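Local coordinates for protein periplasmic chaperone Spy (Escherichia coli, PDB 5WO2) that acts as an ATP-independent periplasmic chaperone, a cradle-shaped homodimer that limits protein aggregation and lets substrates fold while bound to it, at residues 45-48 against 49-52. Residues are numbered along the deposited sequence; the frame is centred on the assembly and turned at random.
Sequences TFDK and VKAE
Asp47 and Lys48 give their carbonyl oxygens to the first full turn of helix 48-77: Ala51 N reaches Asp47 O at 2.9 Å and Glu52 N reaches Lys48 O at 2.8 Å, the i to i+4 bonds of that turn. Ahead of it, the Asp47 side chain reaches forward over the helix start to the Lys50 amide. Its CG stands anti to its own N and beside the carbonyl carbon (chi1 -173°), which points the carboxylate that way. Asp47 OD1 accepts from Lys50 N at 3.1 Å. The bond is nearly straight at hydrogen, 165°, yet the N-H arrives from above the carboxylate, 57° out of its plane. This is the classic N-cap: an aspartate right before the helix takes up an amide N-H of the first turn, and its negative charge probably interacts favourably with the partial positive charge at the helix N-terminus. The loop leading out of helix 32-41 ends here, and the longest helix of the chain begins.

The other carboxylate oxygen faces the Lys50 side chain, which crosses the aspartate at a slant. Lys50 CB packs on Asp47 CG, and a bend at chi3 brings Lys50 CE to 3.4 Å from Asp47 OD2. A second bend, at chi4, sets the direction of Lys50 NZ, which ends 4.0 Å from that same Asp47 OD2, a long salt bridge.

On the apolar side, the far end of the Phe46 ring meets the small Ala51 methyl obliquely, Phe46 CZ lying 3.7 Å from Ala51 CB. Glu71 of the second subunit packs on Phe46, and Leu67 of that subunit on Lys48, Ala51 and Glu52. Glu52 CG lies 3.3 Å from Lys48 O, while Glu52 OE2 forms a salt bridge with Lys63 NZ of the second subunit.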
loop_
_atom_site.group_PDB
_atom_site.type_symbol
_atom_site.label_atom_id
_atom_site.label_comp_id
_atom_site.label_asym_id
_atom_site.label_seq_id
_atom_site.Cartn_x
_atom_site.Cartn_y
_atom_site.Cartn_z
ATOM N N THR B 45 16.382 -13.845 14.146
ATOM C CA THR B 45 15.825 -13.001 15.200
ATOM C C THR B 45 15.242 -11.762 14.543
ATOM O O THR B 45 15.615 -11.424 13.425
ATOM C CB THR B 45 16.878 -12.556 16.233
ATOM O OG1 THR B 45 17.988 -12.007 15.534
ATOM C CG2 THR B 45 17.341 -13.726 17.058
ATOM N N PHE B 46 14.277 -11.134 15.203
ATOM C CA PHE B 46 13.710 -9.895 14.672
ATOM C C PHE B 46 14.556 -8.721 15.138
ATOM O O PHE B 46 14.790 -8.543 16.328
ATOM C CB PHE B 46 12.281 -9.724 15.147
ATOM C CG PHE B 46 11.625 -8.448 14.666
ATOM C CD1 PHE B 46 11.359 -8.275 13.343
ATOM C CD2 PHE B 46 11.254 -7.464 15.551
ATOM C CE1 PHE B 46 10.749 -7.089 12.903
ATOM C CE2 PHE B 46 10.659 -6.310 15.137
ATOM C CZ PHE B 46 10.415 -6.103 13.799
ATOM N N ASP B 47 15.013 -7.918 14.186
ATOM C CA ASP B 47 15.848 -6.773 14.486
ATOM C C ASP B 47 15.046 -5.484 14.343
ATOM O O ASP B 47 14.875 -4.995 13.256
ATOM C CB ASP B 47 17.044 -6.791 13.544
ATOM C CG ASP B 47 18.083 -5.735 13.865
ATOM O OD1 ASP B 47 17.793 -4.612 14.354
ATOM O OD2 ASP B 47 19.249 -6.047 13.596
ATOM N N LYS B 48 14.584 -4.929 15.452
ATOM C CA LYS B 48 13.613 -3.847 15.370
ATOM C C LYS B 48 14.230 -2.625 14.741
ATOM O O LYS B 48 13.597 -1.998 13.922
ATOM C CB LYS B 48 13.062 -3.501 16.732
ATOM C CG LYS B 48 11.935 -2.479 16.715
ATOM C CD LYS B 48 11.349 -2.508 18.103
ATOM C CE LYS B 48 10.275 -1.482 18.348
ATOM N NZ LYS B 48 9.599 -1.952 19.649
ATOM N N VAL B 49 15.478 -2.328 15.101
ATOM C CA VAL B 49 16.084 -1.080 14.587
ATOM C C VAL B 49 16.278 -1.186 13.083
ATOM O O VAL B 49 16.040 -0.242 12.345
ATOM C CB VAL B 49 17.426 -0.763 15.295
ATOM C CG1 VAL B 49 18.153 0.427 14.629
ATOM C CG2 VAL B 49 17.121 -0.464 16.753
ATOM N N LYS B 50 16.659 -2.366 12.620
ATOM C CA LYS B 50 16.767 -2.609 11.195
ATOM C C LYS B 50 15.401 -2.522 10.517
ATOM O O LYS B 50 15.259 -1.975 9.433
ATOM C CB LYS B 50 17.404 -3.984 10.975
ATOM C CG LYS B 50 17.880 -4.172 9.566
ATOM C CD LYS B 50 18.810 -5.390 9.456
ATOM C CE LYS B 50 20.022 -5.333 10.411
ATOM N NZ LYS B 50 20.655 -3.970 10.542
ATOM N N ALA B 51 14.381 -3.057 11.172
ATOM C CA ALA B 51 13.037 -2.976 10.605
ATOM C C ALA B 51 12.585 -1.534 10.528
ATOM O O ALA B 51 11.973 -1.116 9.538
ATOM C CB ALA B 51 12.074 -3.829 11.457
ATOM N N GLU B 52 12.896 -0.754 11.540
ATOM C CA GLU B 52 12.523 0.654 11.501
ATOM C C GLU B 52 13.194 1.371 10.321
ATOM O O GLU B 52 12.584 2.243 9.684
ATOM C CB GLU B 52 12.875 1.349 12.802
ATOM C CG GLU B 52 11.979 0.892 13.960
ATOM C CD GLU B 52 12.342 1.535 15.308
ATOM O OE1 GLU B 52 13.517 1.482 15.716
ATOM O OE2 GLU B 52 11.418 2.033 15.979
#